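Local coordinates for conserved protein with 2 CBS domains (Pyrobaculum aerophilum, PDB 2RIH) that binds AMP through its paired CBS domains, which together form a Bateman module, and probably serves as an adenine-nucleotide sensor in this hyperthermophilic archaeon, at residues P19-I24 with T42-P47; P50-S55 with P72-A77. All coordinates share one frame; numbering follows the deposited sequence.

Interaction 1. Residues P19-I24 with T42-P47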
loop_
_atom_site.group_PDB
_atom_site.type_symbol
_atom_site.label_atom_id
_atom_site.label_comp_id
_atom_site.label_asym_id
_atom_site.label_seq_id
_atom_site.Cartn_x
_atom_site.Cartn_y
_atom_site.Cartn_z
ATOM N N PRO A 19 11.759 15.489 10.213
ATOM C CA PRO A 19 12.620 15.206 11.362
ATOM C C PRO A 19 11.982 14.194 12.321
ATOM O O PRO A 19 10.752 14.053 12.368
ATOM C CB PRO A 19 12.815 16.574 12.028
ATOM C CG PRO A 19 11.762 17.459 11.468
ATOM C CD PRO A 19 11.372 16.906 10.130
ATOM N N GLU A 20 12.835 13.492 13.057
ATOM C CA GLU A 20 12.420 12.445 13.993
ATOM C C GLU A 20 11.444 12.880 15.096
ATOM O O GLU A 20 10.841 12.027 15.746
ATOM C CB GLU A 20 13.658 11.798 14.630
ATOM C CG GLU A 20 14.596 12.758 15.365
ATOM C CD GLU A 20 15.732 12.029 16.050
ATOM O OE1 GLU A 20 16.897 12.387 15.820
ATOM O OE2 GLU A 20 15.460 11.083 16.811
ATOM N N THR A 21 11.310 14.190 15.303
ATOM C CA THR A 21 10.379 14.773 16.279
ATOM C C THR A 21 8.968 14.988 15.716
ATOM O O THR A 21 8.073 15.440 16.437
ATOM C CB THR A 21 10.889 16.155 16.744
ATOM O OG1 THR A 21 11.254 16.929 15.595
ATOM C CG2 THR A 21 12.103 16.018 17.659
ATOM N N ALA A 22 8.774 14.680 14.432
ATOM C CA ALA A 22 7.481 14.871 13.772
ATOM C C ALA A 22 6.326 14.186 14.512
ATOM O O ALA A 22 6.494 13.134 15.141
ATOM C CB ALA A 22 7.546 14.364 12.321
ATOM N N THR A 23 5.145 14.788 14.426
ATOM C CA THR A 23 3.955 14.171 14.983
ATOM C C THR A 23 3.372 13.224 13.948
ATOM O O THR A 23 3.739 13.272 12.778
ATOM C CB THR A 23 2.890 15.202 15.383
ATOM O OG1 THR A 23 2.352 15.831 14.209
ATOM C CG2 THR A 23 3.482 16.245 16.337
ATOM N N ILE A 24 2.449 12.384 14.390
ATOM C CA ILE A 24 1.779 11.439 13.508
ATOM C C ILE A 24 1.000 12.146 12.395
ATOM O O ILE A 24 1.044 11.720 11.243
ATOM C CB ILE A 24 0.819 10.503 14.292
ATOM C CG1 ILE A 24 1.614 9.616 15.265
ATOM C CG2 ILE A 24 -0.018 9.663 13.307
ATOM C CD1 ILE A 24 0.754 8.856 16.217
ATOM N N THR A 42 14.194 11.472 9.786
ATOM C CA THR A 42 15.635 11.689 9.707
ATOM C C THR A 42 16.194 12.211 11.027
ATOM O O THR A 42 15.469 12.783 11.849
ATOM C CB THR A 42 16.008 12.662 8.553
ATOM O OG1 THR A 42 15.337 13.912 8.738
ATOM C CG2 THR A 42 15.601 12.070 7.200
ATOM N N ALA A 43 17.491 11.989 11.215
ATOM C CA ALA A 43 18.187 12.395 12.423
ATOM C C ALA A 43 18.098 13.911 12.594
ATOM O O ALA A 43 18.268 14.667 11.633
ATOM C CB ALA A 43 19.646 11.946 12.372
ATOM N N ARG A 44 17.814 14.337 13.819
ATOM C CA ARG A 44 17.706 15.755 14.136
ATOM C C ARG A 44 18.943 16.539 13.674
ATOM O O ARG A 44 18.817 17.638 13.123
ATOM C CB ARG A 44 17.441 15.943 15.639
ATOM C CG ARG A 44 18.528 15.399 16.564
ATOM C CD ARG A 44 17.974 14.940 17.919
ATOM N NE ARG A 44 17.080 15.929 18.532
ATOM C CZ ARG A 44 15.785 15.750 18.804
ATOM N NH1 ARG A 44 15.168 14.599 18.544
ATOM N NH2 ARG A 44 15.093 16.740 19.363
ATOM N N ASP A 45 20.135 15.982 13.883
ATOM C CA ASP A 45 21.378 16.669 13.504
ATOM C C ASP A 45 21.854 16.377 12.071
ATOM O O ASP A 45 22.828 16.980 11.621
ATOM C CB ASP A 45 22.503 16.359 14.508
ATOM C CG ASP A 45 22.321 17.071 15.849
ATOM O OD1 ASP A 45 21.572 18.070 15.922
ATOM O OD2 ASP A 45 22.946 16.632 16.836
ATOM N N ASN A 46 21.193 15.458 11.365
ATOM C CA ASN A 46 21.511 15.199 9.953
ATOM C C ASN A 46 20.269 14.790 9.151
ATOM O O ASN A 46 19.873 13.624 9.173
ATOM C CB ASN A 46 22.591 14.116 9.855
ATOM C CG ASN A 46 23.104 13.910 8.431
ATOM O OD1 ASN A 46 22.667 14.577 7.488
ATOM N ND2 ASN A 46 24.041 12.981 8.275
ATOM N N PRO A 47 19.651 15.750 8.432
ATOM C CA PRO A 47 18.463 15.470 7.597
ATOM C C PRO A 47 18.656 14.450 6.466
ATOM O O PRO A 47 17.677 14.046 5.840
ATOM C CB PRO A 47 18.118 16.842 6.998
ATOM C CG PRO A 47 18.802 17.840 7.876
ATOM C CD PRO A 47 20.031 17.174 8.384
#
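At the end of strand 16-19 the backbones of Pro19 and Thr42 form a parallel beta bridge, held on one side by the bond from Glu20 N to Thr42 O at 3.0 Å and on the other by the backbone bond between Thr42 and Leu18; the N-H of Glu20 lies in the plane of the carbonyl but meets it at a bent 134°. Beyond this bridge the two segments part, each through a type I turn, Pro19 to Ala22 on one side and Ala43 to Asn46 on the other. Glu20 spans the gap between the turns. Its CG sits in the crowded position between the backbone N and the carbonyl carbon (chi1 57°), which lays CG, like CB before it, alongside Thr42 O, and the extended chain beyond carries the carboxylate to the second turn. There OE1 accepts the backbone N-H of Arg44 at 2.9 Å through its anti lone pair, in a nearly straight bond. In the CBS fold the first strand pairs in parallel with the second after a helical crossover, here 24-34, so this pairing closes a beta-alpha-beta unit where the crossover begins and the hairpin to strand 50-55 turns. The Arg44 side chain, bent at chi3, comes back across Glu20 at about a right angle. Its guanidinium presents an edge to the carboxylate, with OE2 in its plane, yet the two planes are 62° apart and the salt bridge, Glu20 OE1 to Arg44 NH1 at 3.9 Å, is long. Thr21 CG2 also packs against the guanidinium, 3.5 Å from Arg44 NH1. An alanine in place of Glu20 would remove the acceptor for Arg44 N and the partner of its guanidinium, and would probably loosen the hairpin turn against the strand end. Glu20 also touches Met74 and Val51.

Interaction 2. Residues P50-S55 with P72-A77. With SO4 (sulfate ion), chain C.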
loop_
_atom_site.group_PDB
_atom_site.type_symbol
_atom_site.label_atom_id
_atom_site.label_comp_id
_atom_site.label_asym_id
_atom_site.label_seq_id
_atom_site.Cartn_x
_atom_site.Cartn_y
_atom_site.Cartn_z
ATOM N N PRO A 50 18.568 8.507 7.429
ATOM C CA PRO A 50 17.321 7.883 7.916
ATOM C C PRO A 50 17.480 7.208 9.271
ATOM O O PRO A 50 18.479 6.519 9.505
ATOM C CB PRO A 50 17.005 6.819 6.855
ATOM C CG PRO A 50 17.820 7.157 5.694
ATOM C CD PRO A 50 19.058 7.818 6.223
ATOM N N VAL A 51 16.516 7.422 10.164
ATOM C CA VAL A 51 16.516 6.741 11.466
ATOM C C VAL A 51 15.264 5.882 11.645
ATOM O O VAL A 51 15.255 4.943 12.434
ATOM C CB VAL A 51 16.705 7.735 12.642
ATOM C CG1 VAL A 51 18.081 8.429 12.522
ATOM C CG2 VAL A 51 15.580 8.756 12.703
ATOM N N ALA A 52 14.215 6.177 10.885
ATOM C CA ALA A 52 12.972 5.445 11.019
ATOM C C ALA A 52 12.090 5.695 9.822
ATOM O O ALA A 52 12.332 6.626 9.048
ATOM C CB ALA A 52 12.248 5.864 12.305
ATOM N N VAL A 53 11.070 4.857 9.677
ATOM C CA VAL A 53 10.054 5.031 8.654
ATOM C C VAL A 53 8.659 4.912 9.262
ATOM O O VAL A 53 8.444 4.166 10.227
ATOM C CB VAL A 53 10.223 4.023 7.481
ATOM C CG1 VAL A 53 11.576 4.233 6.811
ATOM C CG2 VAL A 53 10.056 2.555 7.945
ATOM N N VAL A 54 7.733 5.680 8.693
ATOM C CA VAL A 54 6.324 5.629 9.037
ATOM C C VAL A 54 5.532 5.527 7.742
ATOM O O VAL A 54 5.636 6.396 6.877
ATOM C CB VAL A 54 5.869 6.899 9.798
ATOM C CG1 VAL A 54 4.387 6.806 10.165
ATOM C CG2 VAL A 54 6.713 7.103 11.042
ATOM N N SER A 55 4.766 4.452 7.592
ATOM C CA SER A 55 3.909 4.308 6.426
ATOM C C SER A 55 2.454 4.540 6.799
ATOM O O SER A 55 2.094 4.593 7.979
ATOM C CB SER A 55 4.073 2.930 5.799
ATOM O OG SER A 55 3.633 1.933 6.688
ATOM N N PRO A 72 3.762 12.207 19.103
ATOM C CA PRO A 72 4.924 11.851 18.297
ATOM C C PRO A 72 4.717 10.642 17.376
ATOM O O PRO A 72 4.026 9.677 17.745
ATOM C CB PRO A 72 6.005 11.559 19.348
ATOM C CG PRO A 72 5.277 11.310 20.607
ATOM C CD PRO A 72 4.062 12.170 20.545
ATOM N N ALA A 73 5.325 10.711 16.188
ATOM C CA ALA A 73 5.297 9.615 15.216
ATOM C C ALA A 73 6.344 8.552 15.505
ATOM O O ALA A 73 6.148 7.398 15.149
ATOM C CB ALA A 73 5.477 10.142 13.791
ATOM N N MET A 74 7.454 8.925 16.141
ATOM C CA MET A 74 8.538 7.959 16.381
ATOM C C MET A 74 8.087 6.659 17.066
ATOM O O MET A 74 8.505 5.577 16.642
ATOM C CB MET A 74 9.722 8.594 17.134
ATOM C CG MET A 74 10.941 7.659 17.280
ATOM S SD MET A 74 11.614 7.051 15.706
ATOM C CE MET A 74 12.581 8.480 15.224
ATOM N N PRO A 75 7.263 6.744 18.131
ATOM C CA PRO A 75 6.754 5.504 18.734
ATOM C C PRO A 75 5.995 4.553 17.784
ATOM O O PRO A 75 5.929 3.369 18.061
ATOM C CB PRO A 75 5.828 6.008 19.849
ATOM C CG PRO A 75 6.358 7.349 20.196
ATOM C CD PRO A 75 6.815 7.931 18.885
ATOM N N ILE A 76 5.431 5.048 16.685
ATOM C CA ILE A 76 4.748 4.156 15.736
ATOM C C ILE A 76 5.652 3.779 14.552
ATOM O O ILE A 76 5.249 3.018 13.675
ATOM C CB ILE A 76 3.395 4.728 15.246
ATOM C CG1 ILE A 76 3.571 5.909 14.284
ATOM C CG2 ILE A 76 2.541 5.127 16.435
ATOM C CD1 ILE A 76 2.334 6.216 13.477
ATOM N N ALA A 77 6.869 4.314 14.555
ATOM C CA ALA A 77 7.825 4.139 13.464
ATOM C C ALA A 77 8.525 2.780 13.494
ATOM O O ALA A 77 8.535 2.083 14.509
ATOM C CB ALA A 77 8.856 5.269 13.511
HETATM S S SO4 C . 4.216 -0.623 3.929
HETATM O O1 SO4 C . 3.788 -1.996 3.693
HETATM O O2 SO4 C . 5.507 -0.417 3.270
HETATM O O3 SO4 C . 3.267 0.331 3.361
HETATM O O4 SO4 C . 4.330 -0.428 5.357
#
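Strand 50-55 lays one face against the short 3-10 turn 74-76 and the residue that follows it, in a buried contact made almost wholly of apolar side chains. Met74 reaches farthest along the strand. From CB its CG runs anti to the backbone N (chi1 -174°), and bends at chi2 and chi3 then fold the thioether back toward the strand. SD comes to rest 3.7 Å from Ala52 CB, and CE goes on to Val51 CG2 at 3.9 Å while also staying beside Ala52 CB. The classic beta bulge at Val51 and Ala52, both facing Leu41, offers two successive residues to this one side chain. Ala52 CB has a second neighbour in Ala77 CB at 3.6 Å, a methyl-to-methyl approach. The backbones come closest at Val54 and Ala77. Val54 divides its branches: CG2 meets Ala77 CB at 3.7 Å, whereas CG1 touches Ile76 CD1 at 3.9 Å. Between these side chains Ala77 CA makes a bent CA-H...O contact with Val53 O at 3.3 Å. At the strand's end Ser55, an AMP-binding residue, occupies the N-cap of helix 56-64. Its OG donates to sulfate O4 at 2.8 Å; the ion, which Arg102 and His103 also hold, may mark a phosphate position of the nucleotide. Strand 38-43 pairs along the edge of strand 50-55, Val53 on the other face packs on Val105 of strand 103-107, and helix 24-34 completes the buried layer by setting Val27 against Val54 and Ala73 and Ile24 against Ile76.

Both segments of interaction 1 come before those of interaction 2 in the chain, and the centres of the two contacts lie 9 Å apart on the same side of the chain's centre. They share one sheet, in which strand 38-43 lies between 16-19, parallel to it, and 50-55, antiparallel. The loop 19-24 and the segment 72-77 also touch directly: Ala22 O probably accepts a hydrogen bond from Ala73 N, and Ile24 packs on Pro72 and Ala73. The chain leaving helix 56-64 is thereby brought back over the first CBS unit before strand 82-84 starts the second sheet, so the connection between the two CBS domains, whose residues together make up the AMP sites, runs packed against the first sheet.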